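PDB 2GPY: O-methyltransferase from Bacillus halodurans, which is of unconfirmed function but probably transfers a methyl group from S-adenosylmethionine to a hydroxyl oxygen of an acceptor. Local coordinates for residues B[19-29]-B[65-74]; B[139-147]-B[190-198]. All coordinates share one frame; numbering follows the deposited sequence. Where two conformers were deposited one is given.

How the contacts relate
Both contacts belong to the O-methyltransferase domain, a Rossmann-like fold with a central mixed sheet. They follow each other along the chain. Contact 1 comes first: helix 21-32 leads into helix 40-53 and strand 57-61, and the chain then returns as helix 67-75 to close the loop. Contact 2 opens later, at helix 139-146, and closes after strand 154-159. Neither contact encloses or crosses the other. They sit on opposite sides of the chain's centre, with their centres about 28 Å apart. Contact 1 joins two helices. Contact 2 joins helix 139-146 to the end of helix 189-193, the turn after it and the start of strand 197-202, an edge strand within this chain.

Contact 1 of 2, residues B[19-29]-B[65-74]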
# COMPACT_ATOMS: atom_id res chain seq x y z
N ARG B 19 -16.27 9.92 12.81
CA ARG B 19 -17.00 9.58 11.60
C ARG B 19 -18.30 10.40 11.63
O ARG B 19 -18.63 11.00 12.65
CB ARG B 19 -17.27 8.07 11.54
CG ARG B 19 -16.10 7.15 11.06
CD ARG B 19 -15.02 6.95 12.12
NE ARG B 19 -15.54 6.28 13.32
CZ ARG B 19 -15.18 6.57 14.57
NH1 ARG B 19 -14.29 7.53 14.82
NH2 ARG B 19 -15.72 5.90 15.59
N ASP B 20 -19.01 10.45 10.51
CA ASP B 20 -20.39 10.96 10.48
C ASP B 20 -21.20 10.24 11.57
O ASP B 20 -21.02 9.04 11.78
CB ASP B 20 -20.98 10.74 9.07
CG ASP B 20 -22.52 10.84 9.02
OD1 ASP B 20 -23.16 11.56 9.82
OD2 ASP B 20 -23.10 10.17 8.14
N GLN B 21 -22.08 10.97 12.27
CA GLN B 21 -22.85 10.34 13.35
C GLN B 21 -23.53 9.03 12.89
O GLN B 21 -23.67 8.06 13.68
CB GLN B 21 -23.84 11.34 13.99
CG GLN B 21 -25.25 11.38 13.37
CD GLN B 21 -26.19 12.46 13.98
OE1 GLN B 21 -26.48 12.45 15.18
NE2 GLN B 21 -26.71 13.36 13.12
N TYR B 22 -23.96 8.99 11.63
CA TYR B 22 -24.70 7.81 11.12
C TYR B 22 -23.80 6.58 11.08
O TYR B 22 -24.26 5.47 11.37
CB TYR B 22 -25.27 8.06 9.73
CG TYR B 22 -26.28 7.02 9.26
CD1 TYR B 22 -27.64 7.15 9.56
CD2 TYR B 22 -25.88 5.91 8.50
CE1 TYR B 22 -28.59 6.20 9.13
CE2 TYR B 22 -26.80 4.97 8.05
CZ TYR B 22 -28.16 5.12 8.38
OH TYR B 22 -29.10 4.22 7.96
N ILE B 23 -22.55 6.79 10.66
CA ILE B 23 -21.47 5.78 10.63
C ILE B 23 -21.14 5.31 12.05
O ILE B 23 -21.05 4.12 12.30
CB ILE B 23 -20.23 6.36 9.95
CG1 ILE B 23 -20.62 6.98 8.60
CG2 ILE B 23 -19.09 5.30 9.78
CD1 ILE B 23 -20.74 6.00 7.50
N GLU B 24 -21.00 6.26 12.99
CA GLU B 24 -20.78 5.93 14.39
C GLU B 24 -21.91 5.08 14.96
O GLU B 24 -21.66 4.17 15.76
CB GLU B 24 -20.54 7.18 15.24
CG GLU B 24 -19.31 7.94 14.74
CD GLU B 24 -18.66 8.82 15.78
OE1 GLU B 24 -19.37 9.42 16.60
OE2 GLU B 24 -17.42 8.93 15.75
N GLN B 25 -23.14 5.37 14.54
CA GLN B 25 -24.31 4.61 14.94
C GLN B 25 -24.29 3.20 14.35
O GLN B 25 -24.73 2.25 15.00
CB GLN B 25 -25.59 5.35 14.53
CG GLN B 25 -26.92 4.70 14.97
CD GLN B 25 -27.18 4.77 16.49
OE1 GLN B 25 -26.64 5.62 17.20
NE2 GLN B 25 -28.03 3.86 16.97
N MSE B 26 -23.79 3.07 13.13
CA MSE B 26 -23.60 1.74 12.50
C MSE B 26 -22.58 0.89 13.26
O MSE B 26 -22.76 -0.32 13.43
CB MSE B 26 -23.19 1.87 11.03
CG MSE B 26 -24.34 2.26 10.10
SE MSE B 26 -23.68 2.52 8.28
CE MSE B 26 -23.28 0.75 7.87
N GLU B 27 -21.51 1.54 13.72
CA GLU B 27 -20.48 0.85 14.51
C GLU B 27 -21.02 0.31 15.82
O GLU B 27 -20.77 -0.85 16.15
CB GLU B 27 -19.29 1.76 14.79
CG GLU B 27 -18.59 2.19 13.51
CD GLU B 27 -17.69 3.38 13.75
OE1 GLU B 27 -17.78 3.97 14.85
OE2 GLU B 27 -16.93 3.72 12.84
N ARG B 28 -21.72 1.16 16.57
CA ARG B 28 -22.33 0.74 17.84
C ARG B 28 -23.37 -0.34 17.60
O ARG B 28 -23.48 -1.28 18.39
CB ARG B 28 -22.94 1.92 18.59
CG ARG B 28 -21.91 2.83 19.28
CD ARG B 28 -22.60 3.82 20.25
NE ARG B 28 -23.63 4.61 19.56
CZ ARG B 28 -23.38 5.70 18.82
NH1 ARG B 28 -22.14 6.16 18.68
NH2 ARG B 28 -24.38 6.33 18.23
N GLU B 29 -24.11 -0.22 16.51
CA GLU B 29 -25.11 -1.22 16.12
C GLU B 29 -24.52 -2.60 15.80
O GLU B 29 -25.07 -3.64 16.21
CB GLU B 29 -25.87 -0.75 14.90
CG GLU B 29 -27.06 -1.63 14.59
CD GLU B 29 -27.49 -1.57 13.14
OE1 GLU B 29 -27.67 -0.47 12.57
OE2 GLU B 29 -27.68 -2.66 12.58
N ILE B 65 -23.55 -5.49 7.10
CA ILE B 65 -24.56 -4.41 7.07
C ILE B 65 -24.12 -3.19 6.25
O ILE B 65 -24.70 -2.11 6.37
CB ILE B 65 -25.12 -4.01 8.49
CG1 ILE B 65 -23.99 -3.47 9.38
CG2 ILE B 65 -25.93 -5.18 9.11
CD1 ILE B 65 -24.47 -2.59 10.53
N GLY B 66 -23.05 -3.37 5.46
CA GLY B 66 -22.62 -2.36 4.50
C GLY B 66 -21.60 -1.34 5.01
O GLY B 66 -21.28 -0.39 4.31
N TYR B 67 -21.06 -1.57 6.21
CA TYR B 67 -20.10 -0.62 6.78
C TYR B 67 -18.84 -0.41 5.92
O TYR B 67 -18.49 0.75 5.59
CB TYR B 67 -19.73 -1.07 8.18
CG TYR B 67 -18.76 -0.16 8.89
CD1 TYR B 67 -19.20 0.99 9.51
CD2 TYR B 67 -17.41 -0.49 8.96
CE1 TYR B 67 -18.29 1.83 10.18
CE2 TYR B 67 -16.51 0.31 9.63
CZ TYR B 67 -16.95 1.46 10.24
OH TYR B 67 -16.01 2.20 10.93
N SER B 68 -18.18 -1.50 5.52
CA SER B 68 -16.95 -1.37 4.71
C SER B 68 -17.23 -0.79 3.32
O SER B 68 -16.46 0.05 2.85
CB SER B 68 -16.15 -2.68 4.64
OG SER B 68 -15.59 -2.99 5.90
N ALA B 69 -18.32 -1.21 2.68
CA ALA B 69 -18.69 -0.71 1.36
C ALA B 69 -18.89 0.80 1.45
O ALA B 69 -18.39 1.56 0.63
CB ALA B 69 -19.98 -1.36 0.83
N ILE B 70 -19.66 1.22 2.46
CA ILE B 70 -19.93 2.64 2.69
C ILE B 70 -18.67 3.46 2.94
O ILE B 70 -18.47 4.50 2.30
CB ILE B 70 -20.99 2.86 3.80
CG1 ILE B 70 -22.37 2.47 3.24
CG2 ILE B 70 -20.98 4.30 4.30
CD1 ILE B 70 -23.46 2.28 4.31
N ARG B 71 -17.83 3.01 3.87
CA ARG B 71 -16.64 3.76 4.21
C ARG B 71 -15.64 3.83 3.06
O ARG B 71 -15.00 4.88 2.85
CB ARG B 71 -16.03 3.19 5.47
CG ARG B 71 -16.95 3.55 6.63
CD ARG B 71 -16.25 3.84 7.88
NE ARG B 71 -15.32 4.97 7.77
CZ ARG B 71 -14.32 5.15 8.60
NH1 ARG B 71 -14.15 4.29 9.59
NH2 ARG B 71 -13.47 6.18 8.45
N MSE B 72 -15.54 2.75 2.28
CA MSE B 72 -14.72 2.81 1.05
C MSE B 72 -15.27 3.78 0.00
O MSE B 72 -14.50 4.57 -0.60
CB MSE B 72 -14.55 1.42 0.40
CG MSE B 72 -13.74 0.49 1.29
SE MSE B 72 -13.35 -1.26 0.41
CE MSE B 72 -15.19 -2.01 0.31
N ALA B 73 -16.60 3.74 -0.22
CA ALA B 73 -17.21 4.67 -1.16
C ALA B 73 -16.99 6.12 -0.72
O ALA B 73 -16.72 6.98 -1.55
CB ALA B 73 -18.73 4.38 -1.33
N GLN B 74 -17.11 6.38 0.58
CA GLN B 74 -16.90 7.74 1.08
C GLN B 74 -15.44 8.17 0.92
O GLN B 74 -15.17 9.35 0.63
CB GLN B 74 -17.32 7.85 2.54
CG GLN B 74 -18.81 7.79 2.75
CD GLN B 74 -19.17 7.96 4.21
OE1 GLN B 74 -20.08 8.70 4.55
NE2 GLN B 74 -18.44 7.27 5.09
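E27 of helix 21-29 reaches Y67 of helix 67-74, and its carboxylate takes the one hydrogen bond between the two segments. Y67 OH donates to E27 OE2 at 2.6 Å, on the anti side of that oxygen and 19° out of the carboxylate plane. R19 holds the same carboxylate side-on, NE to OE2 and NH2 to OE1, both on syn lone pairs. OE2 thus accepts two bonds, and the carboxylate is fixed in rotation. R71 NH1 in turn donates to Y67 OH at 3.1 Å, while R71 NH2 is paired with E44. R19 CG lies over the centre of the R71 guanidinium face, 3.6 Å from R71 CZ.

I23 is the knob of the contact, set among Y67, I70, R71 and Q74. From CB it forks. CG2, anti to the backbone N, touches Y67 CE1 at 3.6 Å and also R71 CD. The other branch, CG1, passes Q74 NE2 more loosely and carries CD1. At the tip, I23 CD1 meets I70 CG2 at 3.6 Å and Q74 NE2 at the same distance.

M26 is a selenomethionine. Its chain bends at the last torsion (chi3 70°) and turns CE to I65 O, 3.5 Å away. CE also touches Y67 N and I70 CD1.

The two helices run nearly antiparallel, at 156°. Helix 88-100 packs beside them on M26, I65 and I70, and its E93 and H97 share a zinc ion with E29. Helix 40-53 lies against R19, Y67 and R71, and strand 57-61 packs against S68, A69 and M72.

Contact 2 of 2, residues B[139-147]-B[190-198]; sequences YRRFFDMYS and WLLEHPQYD. With ZN (zinc ion), chain J.
D144 OD1 and H194 NE2 both bind the zinc ion, each at 2.1 Å, and a water is a third ligand. The metal thus bridges helix 139-146 and the turn after helix 189-193. Beside it, F143 is the middle of an aromatic cluster. Its CG lies anti to the backbone N (chi1 -173°), which sends the ring in among three others. W190 brings its edge to the F143 face, W190 CH2 to F143 CG 3.5 Å. The F143 edge in turn meets two faces: CE1 points at the H194 ring and F143 CZ at Y197, 3.8 Å from Y197 CD1. L191 CD1 touches F143 CE2.

R140 lies over one face of the W190 indole. The guanidinium lies flat on it, planes 3° apart, as a cation-pi stack with R140 CZ 3.9 Å from the centroid of the five-membered ring of W190. Y139 CE2 meets W190 CZ2 at the indole edge. A serine in place of W190 would probably leave the R140 guanidinium without its stacking surface and one F143 face without its edge contact.

Strands 127-133 and 154-159 lie against F143, through I132 and I156. Strand 208-213 packs on L191 and Y197.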
# COMPACT_ATOMS: atom_id res chain seq x y z
N TYR B 139 -13.24 -18.68 2.61
CA TYR B 139 -12.21 -17.71 2.24
C TYR B 139 -11.35 -18.17 1.04
O TYR B 139 -11.17 -17.44 0.07
CB TYR B 139 -11.32 -17.46 3.47
CG TYR B 139 -10.05 -16.68 3.22
CD1 TYR B 139 -10.09 -15.37 2.73
CD2 TYR B 139 -8.81 -17.24 3.50
CE1 TYR B 139 -8.90 -14.64 2.52
CE2 TYR B 139 -7.63 -16.52 3.32
CZ TYR B 139 -7.68 -15.24 2.81
OH TYR B 139 -6.48 -14.55 2.63
N ARG B 140 -10.86 -19.40 1.10
CA ARG B 140 -10.00 -19.92 0.02
C ARG B 140 -10.76 -20.09 -1.30
O ARG B 140 -10.21 -19.80 -2.37
CB ARG B 140 -9.48 -21.30 0.39
CG ARG B 140 -8.34 -21.33 1.33
CD ARG B 140 -7.34 -22.31 0.74
NE ARG B 140 -6.80 -23.24 1.72
CZ ARG B 140 -5.74 -24.02 1.50
NH1 ARG B 140 -5.10 -23.97 0.34
NH2 ARG B 140 -5.33 -24.84 2.46
N ARG B 141 -11.99 -20.58 -1.22
CA ARG B 141 -12.82 -20.75 -2.42
C ARG B 141 -13.12 -19.39 -3.02
O ARG B 141 -13.09 -19.24 -4.24
CB ARG B 141 -14.12 -21.51 -2.12
CG ARG B 141 -13.90 -22.97 -1.75
CD ARG B 141 -15.22 -23.70 -1.74
NE ARG B 141 -15.44 -24.40 -3.00
CZ ARG B 141 -16.59 -24.94 -3.37
NH1 ARG B 141 -17.67 -24.85 -2.58
NH2 ARG B 141 -16.68 -25.57 -4.54
N PHE B 142 -13.38 -18.38 -2.18
CA PHE B 142 -13.61 -17.02 -2.67
C PHE B 142 -12.38 -16.46 -3.38
O PHE B 142 -12.50 -15.80 -4.43
CB PHE B 142 -13.98 -16.05 -1.54
CG PHE B 142 -15.32 -16.32 -0.92
CD1 PHE B 142 -16.33 -16.95 -1.64
CD2 PHE B 142 -15.56 -15.92 0.39
CE1 PHE B 142 -17.58 -17.18 -1.06
CE2 PHE B 142 -16.82 -16.18 0.99
CZ PHE B 142 -17.81 -16.79 0.26
N PHE B 143 -11.22 -16.69 -2.77
CA PHE B 143 -9.96 -16.27 -3.38
C PHE B 143 -9.80 -16.88 -4.78
O PHE B 143 -9.58 -16.16 -5.74
CB PHE B 143 -8.75 -16.62 -2.49
CG PHE B 143 -7.44 -16.05 -3.00
CD1 PHE B 143 -6.72 -16.66 -4.02
CD2 PHE B 143 -6.94 -14.88 -2.48
CE1 PHE B 143 -5.51 -16.11 -4.49
CE2 PHE B 143 -5.74 -14.31 -2.94
CZ PHE B 143 -5.01 -14.95 -3.94
N ASP B 144 -9.93 -18.20 -4.88
CA ASP B 144 -9.71 -18.89 -6.16
C ASP B 144 -10.70 -18.44 -7.24
O ASP B 144 -10.34 -18.29 -8.42
CB ASP B 144 -9.79 -20.41 -5.97
CG ASP B 144 -8.50 -20.99 -5.39
OD1 ASP B 144 -7.51 -20.23 -5.27
OD2 ASP B 144 -8.44 -22.18 -5.07
N MSE B 145 -11.94 -18.24 -6.83
CA MSE B 145 -13.05 -17.91 -7.73
C MSE B 145 -13.00 -16.49 -8.27
O MSE B 145 -13.32 -16.26 -9.44
CB MSE B 145 -14.40 -18.12 -7.03
CG MSE B 145 -15.57 -17.65 -7.86
SE MSE B 145 -17.26 -18.47 -7.37
CE MSE B 145 -16.79 -20.35 -7.72
N TYR B 146 -12.64 -15.54 -7.40
CA TYR B 146 -12.71 -14.11 -7.73
C TYR B 146 -11.38 -13.45 -8.06
O TYR B 146 -11.35 -12.36 -8.59
CB TYR B 146 -13.44 -13.36 -6.60
CG TYR B 146 -14.92 -13.68 -6.65
CD1 TYR B 146 -15.71 -13.12 -7.63
CD2 TYR B 146 -15.49 -14.62 -5.79
CE1 TYR B 146 -17.08 -13.44 -7.73
CE2 TYR B 146 -16.85 -14.95 -5.88
CZ TYR B 146 -17.63 -14.36 -6.87
OH TYR B 146 -18.98 -14.64 -6.98
N SER B 147 -10.28 -14.13 -7.78
CA SER B 147 -8.99 -13.55 -8.10
C SER B 147 -8.78 -13.37 -9.63
O SER B 147 -8.15 -12.40 -10.04
CB SER B 147 -7.86 -14.32 -7.42
OG SER B 147 -7.69 -15.60 -7.97
N TRP B 190 -0.73 -20.90 2.37
CA TRP B 190 -1.19 -21.10 0.99
C TRP B 190 -1.28 -19.75 0.31
O TRP B 190 -0.97 -19.63 -0.87
CB TRP B 190 -2.55 -21.84 0.92
CG TRP B 190 -3.72 -21.00 1.32
CD1 TRP B 190 -4.35 -21.00 2.53
CD2 TRP B 190 -4.41 -20.01 0.51
NE1 TRP B 190 -5.38 -20.07 2.53
CE2 TRP B 190 -5.43 -19.46 1.31
CE3 TRP B 190 -4.25 -19.55 -0.80
CZ2 TRP B 190 -6.29 -18.46 0.83
CZ3 TRP B 190 -5.11 -18.56 -1.27
CH2 TRP B 190 -6.11 -18.03 -0.45
N LEU B 191 -1.66 -18.74 1.07
CA LEU B 191 -1.80 -17.41 0.52
C LEU B 191 -0.42 -16.88 0.17
O LEU B 191 -0.21 -16.33 -0.91
CB LEU B 191 -2.48 -16.49 1.54
CG LEU B 191 -2.61 -15.06 1.04
CD1 LEU B 191 -3.41 -15.00 -0.28
CD2 LEU B 191 -3.28 -14.21 2.13
N LEU B 192 0.53 -17.06 1.09
CA LEU B 192 1.85 -16.45 0.94
C LEU B 192 2.68 -17.03 -0.22
O LEU B 192 3.59 -16.35 -0.72
CB LEU B 192 2.61 -16.51 2.26
CG LEU B 192 1.92 -15.68 3.36
CD1 LEU B 192 2.44 -15.99 4.76
CD2 LEU B 192 1.99 -14.19 3.06
N GLU B 193 2.37 -18.26 -0.65
CA GLU B 193 3.14 -18.92 -1.72
C GLU B 193 2.35 -19.18 -3.02
O GLU B 193 2.84 -19.85 -3.95
CB GLU B 193 3.83 -20.20 -1.21
CG GLU B 193 2.92 -21.28 -0.64
CD GLU B 193 3.72 -22.51 -0.19
OE1 GLU B 193 4.92 -22.36 0.18
OE2 GLU B 193 3.17 -23.63 -0.22
N HIS B 194 1.15 -18.62 -3.08
CA HIS B 194 0.32 -18.63 -4.29
C HIS B 194 1.03 -17.84 -5.39
O HIS B 194 1.33 -16.64 -5.21
CB HIS B 194 -1.00 -17.91 -3.99
CG HIS B 194 -2.17 -18.55 -4.64
ND1 HIS B 194 -2.47 -18.38 -5.98
CD2 HIS B 194 -3.11 -19.40 -4.15
CE1 HIS B 194 -3.55 -19.08 -6.28
NE2 HIS B 194 -3.95 -19.71 -5.19
N PRO B 195 1.31 -18.48 -6.53
CA PRO B 195 2.24 -17.89 -7.49
C PRO B 195 1.88 -16.56 -8.20
O PRO B 195 2.79 -15.78 -8.49
CB PRO B 195 2.46 -19.01 -8.51
CG PRO B 195 1.28 -19.88 -8.38
CD PRO B 195 0.89 -19.83 -6.94
N GLN B 196 0.62 -16.31 -8.51
CA GLN B 196 0.31 -15.13 -9.34
C GLN B 196 0.24 -13.83 -8.51
O GLN B 196 -0.13 -12.78 -9.03
CB GLN B 196 -1.00 -15.35 -10.10
CG GLN B 196 -1.06 -14.66 -11.47
CD GLN B 196 -2.27 -15.08 -12.33
OE1 GLN B 196 -3.24 -15.69 -11.84
NE2 GLN B 196 -2.23 -14.72 -13.60
N TYR B 197 0.61 -13.93 -7.23
CA TYR B 197 0.47 -12.80 -6.32
C TYR B 197 1.73 -12.57 -5.54
O TYR B 197 2.49 -13.50 -5.26
CB TYR B 197 -0.70 -13.00 -5.37
CG TYR B 197 -1.98 -12.97 -6.13
CD1 TYR B 197 -2.50 -14.13 -6.72
CD2 TYR B 197 -2.65 -11.77 -6.33
CE1 TYR B 197 -3.68 -14.08 -7.47
CE2 TYR B 197 -3.82 -11.72 -7.06
CZ TYR B 197 -4.32 -12.87 -7.63
OH TYR B 197 -5.50 -12.78 -8.36
N ASP B 198 1.94 -11.30 -5.24
CA ASP B 198 3.01 -10.83 -4.44
C ASP B 198 2.31 -10.43 -3.14
O ASP B 198 1.64 -9.41 -3.09
CB ASP B 198 3.52 -9.58 -5.13
CG ASP B 198 4.87 -9.24 -4.74
OD1 ASP B 198 5.16 -9.33 -3.52
OD2 ASP B 198 5.63 -8.89 -5.66
ZN ZN J . -5.58 -20.91 -5.55
O HOH W 1 -5.40 -21.99 -3.78